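Local structure of polymerase X (Deinococcus radiodurans, 2W9M) at residues A16-A21 and S43-N48; A116-L121 and R125-S130; P306-L311 and E501-R506. The protein probably extends DNA strands from deoxyribonucleoside triphosphates, as family X polymerases do, and binds three zinc ions in a PHP-type domain. All blocks are in the same frame, centred on the assembly; numbering follows the deposited sequence.

Interaction 1 (A16-A21 and S43-N48); sequences ALERTA and SLEELN
L17 and L44 meet through a single pair of methyl groups, joining the first two helices of the N-terminal helix-hairpin-helix domain, 10-26 and 34-45. The approach is best followed along L17. Its CB leaves the backbone toward the segment 43-48, still 5.7 Å from L44 CD1. At the next step CG sits beside the backbone N and anti to the carbonyl carbon (chi1 -69°), which sends the branch point across the space between the helices. There the two methyls part company: CD1 continues the extended chain to touch L44 CD1 at 3.5 Å, whereas CD2 is turned to another side, 5.7 Å from the same L44 methyl. The two leucine side chains cross at about a right angle, so they meet at their ends and not along their lengths. Y37, A41 and F82 also pack against L17, and V14 lies against L44, extending the apolar seam along helix 10-26.

Beside this apolar pair the contact turns acidic. E18 reaches out with an extended chain, while E45 bends at chi2, and their carboxylates come within 4.1 Å (E18 OE2 to E45 OE1) with their planes 45° apart. One helical turn in, T20 OG1 bonds to A16 O at 2.7 Å, from the face opposite that used by T20 N, so that this carbonyl is doubly gripped. The chemistry implies a modest attachment: methyl packing draws the helices together, while the facing carboxylates would tend to push apart unless water, ions or protonation of one of them eased the charge.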
loop_
_atom_site.group_PDB
_atom_site.type_symbol
_atom_site.label_atom_id
_atom_site.label_comp_id
_atom_site.label_asym_id
_atom_site.label_seq_id
_atom_site.Cartn_x
_atom_site.Cartn_y
_atom_site.Cartn_z
ATOM N N ALA A 16 -8.952 9.148 26.337
ATOM C CA ALA A 16 -7.890 9.424 25.376
ATOM C C ALA A 16 -6.535 9.040 25.956
ATOM O O ALA A 16 -5.713 8.431 25.274
ATOM C CB ALA A 16 -7.902 10.891 24.973
ATOM N N LEU A 17 -6.307 9.395 27.218
ATOM C CA LEU A 17 -5.067 9.034 27.904
ATOM C C LEU A 17 -4.917 7.522 27.992
ATOM O O LEU A 17 -3.817 6.994 27.844
ATOM C CB LEU A 17 -5.016 9.648 29.308
ATOM C CG LEU A 17 -4.857 11.170 29.384
ATOM C CD1 LEU A 17 -4.964 11.666 30.818
ATOM C CD2 LEU A 17 -3.540 11.601 28.762
ATOM N N GLU A 18 -6.030 6.833 28.228
ATOM C CA GLU A 18 -6.038 5.374 28.311
ATOM C C GLU A 18 -5.912 4.704 26.945
ATOM O O GLU A 18 -5.477 3.558 26.849
ATOM C CB GLU A 18 -7.302 4.882 29.018
ATOM C CG GLU A 18 -7.195 4.861 30.536
ATOM C CD GLU A 18 -8.548 4.793 31.226
ATOM O OE1 GLU A 18 -9.509 5.423 30.729
ATOM O OE2 GLU A 18 -8.649 4.118 32.275
ATOM N N ARG A 19 -6.296 5.417 25.889
ATOM C CA ARG A 19 -6.212 4.868 24.540
ATOM C C ARG A 19 -4.806 5.031 23.963
ATOM O O ARG A 19 -4.410 4.290 23.063
ATOM C CB ARG A 19 -7.249 5.513 23.617
ATOM C CG ARG A 19 -7.465 4.757 22.308
ATOM C CD ARG A 19 -8.588 5.361 21.476
ATOM N NE ARG A 19 -9.867 5.383 22.187
ATOM C CZ ARG A 19 -10.481 6.490 22.599
ATOM N NH1 ARG A 19 -9.940 7.681 22.369
ATOM N NH2 ARG A 19 -11.642 6.407 23.236
ATOM N N THR A 20 -4.058 5.999 24.490
ATOM C CA THR A 20 -2.686 6.255 24.055
ATOM C C THR A 20 -1.705 5.233 24.626
ATOM O O THR A 20 -0.738 4.848 23.965
ATOM C CB THR A 20 -2.212 7.665 24.459
ATOM O OG1 THR A 20 -3.234 8.626 24.162
ATOM C CG2 THR A 20 -0.933 8.031 23.715
ATOM N N ALA A 21 -1.946 4.803 25.859
ATOM C CA ALA A 21 -1.105 3.792 26.480
ATOM C C ALA A 21 -1.329 2.453 25.794
ATOM O O ALA A 21 -0.390 1.688 25.597
ATOM C CB ALA A 21 -1.393 3.689 27.978
ATOM N N SER A 43 -4.926 8.840 37.647
ATOM C CA SER A 43 -4.938 10.005 38.529
ATOM C C SER A 43 -6.111 10.931 38.208
ATOM O O SER A 43 -6.794 11.412 39.111
ATOM C CB SER A 43 -3.612 10.772 38.442
ATOM O OG SER A 43 -2.550 10.038 39.034
ATOM N N LEU A 44 -6.342 11.178 36.922
ATOM C CA LEU A 44 -7.501 11.953 36.494
ATOM C C LEU A 44 -8.787 11.253 36.908
ATOM O O LEU A 44 -9.860 11.858 36.923
ATOM C CB LEU A 44 -7.491 12.166 34.981
ATOM C CG LEU A 44 -6.713 13.377 34.468
ATOM C CD1 LEU A 44 -6.914 13.534 32.969
ATOM C CD2 LEU A 44 -7.151 14.634 35.200
ATOM N N GLU A 45 -8.667 9.972 37.240
ATOM C CA GLU A 45 -9.798 9.192 37.721
ATOM C C GLU A 45 -10.394 9.840 38.969
ATOM O O GLU A 45 -11.424 10.511 38.897
ATOM C CB GLU A 45 -9.363 7.760 38.036
ATOM C CG GLU A 45 -10.450 6.728 37.819
ATOM C CD GLU A 45 -10.716 6.481 36.349
ATOM O OE1 GLU A 45 -9.736 6.323 35.590
ATOM O OE2 GLU A 45 -11.900 6.441 35.952
ATOM N N GLU A 46 -9.737 9.641 40.110
ATOM C CA GLU A 46 -10.197 10.211 41.375
ATOM C C GLU A 46 -9.838 11.691 41.482
ATOM O O GLU A 46 -8.789 12.046 42.019
ATOM C CB GLU A 46 -9.600 9.456 42.565
ATOM C CG GLU A 46 -9.391 7.971 42.330
ATOM C CD GLU A 46 -8.080 7.676 41.629
ATOM O OE1 GLU A 46 -7.310 8.630 41.387
ATOM O OE2 GLU A 46 -7.819 6.491 41.326
ATOM N N LEU A 47 -10.717 12.544 40.969
ATOM C CA LEU A 47 -10.506 13.988 40.990
ATOM C C LEU A 47 -11.832 14.715 40.828
ATOM O O LEU A 47 -12.337 14.865 39.714
ATOM C CB LEU A 47 -9.547 14.417 39.877
ATOM C CG LEU A 47 -8.051 14.188 40.095
ATOM C CD1 LEU A 47 -7.270 14.567 38.850
ATOM C CD2 LEU A 47 -7.557 14.970 41.301
ATOM N N ASN A 48 -12.394 15.167 41.942
ATOM C CA ASN A 48 -13.676 15.855 41.914
ATOM C C ASN A 48 -13.612 17.132 41.083
ATOM O O ASN A 48 -14.612 17.558 40.507
ATOM C CB ASN A 48 -14.153 16.161 43.338
ATOM C CG ASN A 48 -14.351 14.904 44.174
ATOM O OD1 ASN A 48 -13.577 13.950 44.076
ATOM N ND2 ASN A 48 -15.389 14.903 45.006
#

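Interaction 2 (A116-L121 and R125-S130); sequences AGIDSL and REAAES
I118 and A127 pack together where a connecting turn folds back on the helix that follows it, within a helix-hairpin-helix domain. Helix 107-115 ends in a Schellman motif, with G117 at positive phi (90°) as the first residue to leave the helical backbone angles. The chain then passes through I118 and D119 to S120, the N-cap of helix 121-130, whose OG accepts from the backbone N of R123.

The apolar part is one close touch. I118 places CG1 beside its own backbone N and continues in an extended line (chi2 177°), which carries CD1 to A127 CB at 3.5 Å. L113 of helix 107-115 also touches I118, and L133 lies against A127; the short linker is thereby pinned between the helix it leaves and the helix it enters. The side chain of I118 is about 11 Å from that of the zinc ligand H518, too far for direct contact with that site.

The hydrogen bonding across the contact is that of the helix itself: R125 N donates to L121 O at 2.9 Å, with an N-H...O angle of 150°. This bond belongs to the first turn, so L121 is both the end of the linker and the start of the helix. Its side chain is directed elsewhere, to V102, L99 and F155.

Charge is handled at the far end of R125, which bends at chi3 and leads away from the linker. Its guanidinium group forms salt bridges with E122, E172 and E229, and R125 NH2 also makes one to E129 OE2 at 3.6 Å. The positive charge of R125 probably offsets the mutual repulsion of these glutamates. At the root of the same side chain, R125 CB rests 3.5 Å from L121 O.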
loop_
_atom_site.group_PDB
_atom_site.type_symbol
_atom_site.label_atom_id
_atom_site.label_comp_id
_atom_site.label_asym_id
_atom_site.label_seq_id
_atom_site.Cartn_x
_atom_site.Cartn_y
_atom_site.Cartn_z
ATOM N N ALA A 116 1.914 -12.435 14.379
ATOM C CA ALA A 116 1.571 -13.623 13.601
ATOM C C ALA A 116 1.580 -13.351 12.094
ATOM O O ALA A 116 1.317 -14.251 11.295
ATOM C CB ALA A 116 0.219 -14.161 14.031
ATOM N N GLY A 117 1.867 -12.109 11.713
ATOM C CA GLY A 117 1.967 -11.742 10.312
ATOM C C GLY A 117 0.665 -11.280 9.679
ATOM O O GLY A 117 0.553 -11.216 8.450
ATOM N N ILE A 118 -0.323 -10.966 10.514
ATOM C CA ILE A 118 -1.604 -10.463 10.027
ATOM C C ILE A 118 -1.643 -8.946 10.177
ATOM O O ILE A 118 -1.790 -8.425 11.281
ATOM C CB ILE A 118 -2.780 -11.114 10.767
ATOM C CG1 ILE A 118 -2.728 -12.633 10.580
ATOM C CG2 ILE A 118 -4.100 -10.555 10.261
ATOM C CD1 ILE A 118 -3.805 -13.383 11.320
ATOM N N ASP A 119 -1.518 -8.242 9.056
ATOM C CA ASP A 119 -1.256 -6.809 9.074
ATOM C C ASP A 119 -2.309 -5.957 8.369
ATOM O O ASP A 119 -2.135 -4.745 8.245
ATOM C CB ASP A 119 0.107 -6.527 8.437
ATOM C CG ASP A 119 0.113 -6.785 6.936
ATOM O OD1 ASP A 119 -0.683 -7.633 6.473
ATOM O OD2 ASP A 119 0.912 -6.140 6.217
ATOM N N SER A 120 -3.389 -6.572 7.893
ATOM C CA SER A 120 -4.439 -5.805 7.224
ATOM C C SER A 120 -5.803 -6.468 7.309
ATOM O O SER A 120 -5.911 -7.655 7.604
ATOM C CB SER A 120 -4.074 -5.540 5.760
ATOM O OG SER A 120 -4.047 -6.741 5.007
ATOM N N LEU A 121 -6.845 -5.685 7.057
ATOM C CA LEU A 121 -8.206 -6.198 7.041
ATOM C C LEU A 121 -8.344 -7.392 6.106
ATOM O O LEU A 121 -8.934 -8.415 6.461
ATOM C CB LEU A 121 -9.177 -5.095 6.622
ATOM C CG LEU A 121 -9.935 -4.448 7.780
ATOM C CD1 LEU A 121 -9.145 -4.561 9.076
ATOM C CD2 LEU A 121 -10.284 -3.008 7.454
ATOM N N ARG A 125 -9.082 -11.252 7.023
ATOM C CA ARG A 125 -10.221 -11.958 6.449
ATOM C C ARG A 125 -9.810 -13.317 5.894
ATOM O O ARG A 125 -10.552 -14.292 6.000
ATOM C CB ARG A 125 -10.881 -11.133 5.353
ATOM C CG ARG A 125 -11.949 -11.898 4.608
ATOM C CD ARG A 125 -12.187 -11.324 3.234
ATOM N NE ARG A 125 -12.303 -12.399 2.259
ATOM C CZ ARG A 125 -11.318 -12.770 1.450
ATOM N NH1 ARG A 125 -10.158 -12.136 1.489
ATOM N NH2 ARG A 125 -11.496 -13.764 0.595
ATOM N N GLU A 126 -8.624 -13.376 5.305
ATOM C CA GLU A 126 -8.100 -14.637 4.800
ATOM C C GLU A 126 -7.742 -15.577 5.946
ATOM O O GLU A 126 -7.975 -16.786 5.867
ATOM C CB GLU A 126 -6.877 -14.392 3.917
ATOM C CG GLU A 126 -7.196 -13.645 2.635
ATOM C CD GLU A 126 -5.961 -13.068 1.970
ATOM O OE1 GLU A 126 -4.926 -12.918 2.657
ATOM O OE2 GLU A 126 -6.025 -12.762 0.760
ATOM N N ALA A 127 -7.174 -15.021 7.012
ATOM C CA ALA A 127 -6.796 -15.821 8.173
ATOM C C ALA A 127 -8.022 -16.474 8.792
ATOM O O ALA A 127 -7.963 -17.616 9.240
ATOM C CB ALA A 127 -6.075 -14.971 9.198
ATOM N N ALA A 128 -9.131 -15.743 8.808
ATOM C CA ALA A 128 -10.387 -16.281 9.313
ATOM C C ALA A 128 -10.863 -17.409 8.400
ATOM O O ALA A 128 -11.278 -18.471 8.863
ATOM C CB ALA A 128 -11.444 -15.179 9.404
ATOM N N GLU A 129 -10.787 -17.159 7.099
ATOM C CA GLU A 129 -11.206 -18.106 6.075
ATOM C C GLU A 129 -10.500 -19.457 6.218
ATOM O O GLU A 129 -11.123 -20.509 6.099
ATOM C CB GLU A 129 -10.871 -17.525 4.704
ATOM C CG GLU A 129 -11.794 -17.930 3.580
ATOM C CD GLU A 129 -12.863 -16.893 3.328
ATOM O OE1 GLU A 129 -13.442 -16.390 4.314
ATOM O OE2 GLU A 129 -13.119 -16.577 2.147
ATOM N N SER A 130 -9.198 -19.416 6.479
ATOM C CA SER A 130 -8.354 -20.604 6.369
ATOM C C SER A 130 -8.173 -21.387 7.664
ATOM O O SER A 130 -7.555 -22.451 7.667
ATOM C CB SER A 130 -6.978 -20.216 5.829
ATOM O OG SER A 130 -6.223 -19.524 6.806
#

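Interaction 3 (P306-L311 and E501-R506); sequences PEHDDL and EALRWR
This is an apolar long-range contact in which one leucine of helix 499-505, L503, is received by the loop that leads from helix 287-293 to strand 329-333. The touching residues of the loop are E307, H308 and L311, and all three converge on the same methyl, L503 CD2. L503 has CG anti to its backbone N (chi1 -180°), and chi2 of 59° puts CD2 at the end of the extended chain. CD2 comes to 3.8 Å from L311 CD1, the closest approach, with the two leucine side chains set at a slant. The same methyl lies 4.2 Å from E307 O, so a backbone carbonyl forms part of the wall around it. H308 adds CD2 of its ring at 4.3 Å, approached obliquely.

That ring is fixed by neighbours outside the two segments. H308 NE2 is hydrogen-bonded to K535 O, and the rings of W499 and Y303 meet it, W499 with its plane nearly parallel. The short 3-10 turn 306-308, closed by D309 N bonding to P306 O, carries the E307 carbonyl and the H308 ring up to L503. Next along the helix, R504 NH1 meets the syn lone pair of E501 OE1 at 2.7 Å, with the oxygen 2° out of the guanidinium plane; R504 also forms a salt bridge to D473.

Along the chain helix 499-505 joins strands 485-489 and 511-514, adjacent in the PHP-type domain's parallel sheet, and its side chains touch helix 472-482. The loop's other side looks to the polymerase part, where D309 is bound by R299 and by H254 of helix 253-264.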
loop_
_atom_site.group_PDB
_atom_site.type_symbol
_atom_site.label_atom_id
_atom_site.label_comp_id
_atom_site.label_asym_id
_atom_site.label_seq_id
_atom_site.Cartn_x
_atom_site.Cartn_y
_atom_site.Cartn_z
ATOM N N PRO A 306 -8.064 6.898 -19.002
ATOM C CA PRO A 306 -8.194 8.159 -19.741
ATOM C C PRO A 306 -6.848 8.856 -19.964
ATOM O O PRO A 306 -6.586 9.337 -21.064
ATOM C CB PRO A 306 -9.090 9.004 -18.833
ATOM C CG PRO A 306 -9.883 8.003 -18.053
ATOM C CD PRO A 306 -8.978 6.829 -17.846
ATOM N N GLU A 307 -6.005 8.900 -18.937
ATOM C CA GLU A 307 -4.728 9.613 -19.009
ATOM C C GLU A 307 -3.809 9.048 -20.091
ATOM O O GLU A 307 -2.804 9.668 -20.450
ATOM C CB GLU A 307 -4.011 9.589 -17.649
ATOM C CG GLU A 307 -4.764 10.274 -16.505
ATOM C CD GLU A 307 -5.958 9.469 -16.009
ATOM O OE1 GLU A 307 -5.985 8.239 -16.232
ATOM O OE2 GLU A 307 -6.872 10.066 -15.396
ATOM N N HIS A 308 -4.155 7.871 -20.602
ATOM C CA HIS A 308 -3.350 7.193 -21.616
ATOM C C HIS A 308 -3.805 7.490 -23.051
ATOM O O HIS A 308 -3.078 7.211 -24.004
ATOM C CB HIS A 308 -3.392 5.676 -21.407
ATOM C CG HIS A 308 -2.669 5.203 -20.185
ATOM N ND1 HIS A 308 -3.326 4.755 -19.058
ATOM C CD2 HIS A 308 -1.348 5.083 -19.923
ATOM C CE1 HIS A 308 -2.438 4.388 -18.152
ATOM N NE2 HIS A 308 -1.230 4.576 -18.652
ATOM N N ASP A 309 -5.004 8.042 -23.201
ATOM C CA ASP A 309 -5.628 8.194 -24.519
ATOM C C ASP A 309 -4.705 8.738 -25.613
ATOM O O ASP A 309 -4.735 8.261 -26.746
ATOM C CB ASP A 309 -6.888 9.057 -24.425
ATOM C CG ASP A 309 -8.103 8.270 -23.979
ATOM O OD1 ASP A 309 -7.988 7.034 -23.815
ATOM O OD2 ASP A 309 -9.176 8.889 -23.797
ATOM N N ASP A 310 -3.887 9.728 -25.278
ATOM C CA ASP A 310 -3.030 10.364 -26.276
ATOM C C ASP A 310 -1.558 9.960 -26.153
ATOM O O ASP A 310 -0.737 10.325 -26.995
ATOM C CB ASP A 310 -3.166 11.888 -26.197
ATOM C CG ASP A 310 -4.608 12.355 -26.329
ATOM O OD1 ASP A 310 -5.424 11.626 -26.938
ATOM O OD2 ASP A 310 -4.926 13.455 -25.823
ATOM N N LEU A 311 -1.233 9.196 -25.112
ATOM C CA LEU A 311 0.155 8.844 -24.811
ATOM C C LEU A 311 0.530 7.398 -25.136
ATOM O O LEU A 311 1.676 7.117 -25.477
ATOM C CB LEU A 311 0.441 9.074 -23.324
ATOM C CG LEU A 311 0.273 10.489 -22.778
ATOM C CD1 LEU A 311 0.258 10.467 -21.260
ATOM C CD2 LEU A 311 1.376 11.401 -23.304
ATOM N N GLU A 501 1.434 10.652 -11.611
ATOM C CA GLU A 501 2.593 11.534 -11.505
ATOM C C GLU A 501 3.864 10.854 -12.012
ATOM O O GLU A 501 4.734 11.505 -12.586
ATOM C CB GLU A 501 2.777 12.017 -10.068
ATOM C CG GLU A 501 1.604 12.832 -9.538
ATOM C CD GLU A 501 1.378 14.121 -10.316
ATOM O OE1 GLU A 501 2.240 14.485 -11.146
ATOM O OE2 GLU A 501 0.337 14.774 -10.093
ATOM N N ALA A 502 3.960 9.545 -11.802
ATOM C CA ALA A 502 5.068 8.754 -12.329
ATOM C C ALA A 502 5.064 8.748 -13.857
ATOM O O ALA A 502 6.116 8.777 -14.489
ATOM C CB ALA A 502 5.002 7.331 -11.799
ATOM N N LEU A 503 3.872 8.700 -14.442
ATOM C CA LEU A 503 3.721 8.742 -15.893
ATOM C C LEU A 503 4.284 10.045 -16.452
ATOM O O LEU A 503 4.952 10.048 -17.481
ATOM C CB LEU A 503 2.245 8.594 -16.288
ATOM C CG LEU A 503 1.921 8.619 -17.785
ATOM C CD1 LEU A 503 2.651 7.508 -18.518
ATOM C CD2 LEU A 503 0.422 8.511 -18.007
ATOM N N ARG A 504 4.016 11.147 -15.762
ATOM C CA ARG A 504 4.483 12.458 -16.199
ATOM C C ARG A 504 5.989 12.644 -16.034
ATOM O O ARG A 504 6.603 13.422 -16.759
ATOM C CB ARG A 504 3.742 13.568 -15.445
ATOM C CG ARG A 504 2.305 13.768 -15.893
ATOM C CD ARG A 504 1.587 14.817 -15.056
ATOM N NE ARG A 504 2.142 16.156 -15.236
ATOM C CZ ARG A 504 2.646 16.900 -14.255
ATOM N NH1 ARG A 504 2.665 16.441 -13.013
ATOM N NH2 ARG A 504 3.122 18.111 -14.511
ATOM N N TRP A 505 6.581 11.934 -15.077
ATOM C CA TRP A 505 7.983 12.146 -14.713
ATOM C C TRP A 505 8.899 10.981 -15.087
ATOM O O TRP A 505 10.075 10.977 -14.718
ATOM C CB TRP A 505 8.108 12.421 -13.209
ATOM C CG TRP A 505 7.726 13.810 -12.803
ATOM C CD1 TRP A 505 6.470 14.278 -12.549
ATOM C CD2 TRP A 505 8.615 14.917 -12.594
ATOM N NE1 TRP A 505 6.519 15.608 -12.197
ATOM C CE2 TRP A 505 7.828 16.024 -12.218
ATOM C CE3 TRP A 505 10.003 15.079 -12.687
ATOM C CZ2 TRP A 505 8.377 17.274 -11.939
ATOM C CZ3 TRP A 505 10.550 16.317 -12.410
ATOM C CH2 TRP A 505 9.739 17.399 -12.040
ATOM N N ARG A 506 8.366 10.006 -15.818
ATOM C CA ARG A 506 9.115 8.790 -16.139
ATOM C C ARG A 506 10.437 9.034 -16.863
ATOM O O ARG A 506 11.325 8.182 -16.839
ATOM C CB ARG A 506 8.259 7.795 -16.932
ATOM C CG ARG A 506 7.384 8.403 -18.017
ATOM C CD ARG A 506 6.938 7.325 -18.996
ATOM N NE ARG A 506 7.865 7.219 -20.118
ATOM C CZ ARG A 506 8.235 6.074 -20.682
ATOM N NH1 ARG A 506 7.771 4.926 -20.214
ATOM N NH2 ARG A 506 9.082 6.078 -21.703
#

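Interaction 2 is the buried one, whereas interactions 1 and 3 are partly buried and have exposed residues at their margins. Their scope differs too: interaction 2 ties a linker to the helix it starts, interaction 1 pairs successive helices, and interaction 3 brings together segments 190 residues apart. All three depend on methyl contacts, but only interaction 2 adds a hydrogen bond between its segments, and only interaction 1 sets like charges against each other across its two segments. Interactions 1 and 2 both belong to the polymerase X part of the chain, though their centres stand about 33 Å apart. Interaction 3 lies on the opposite side of the chain's centre from both, about 52 Å and 35 Å away between centres.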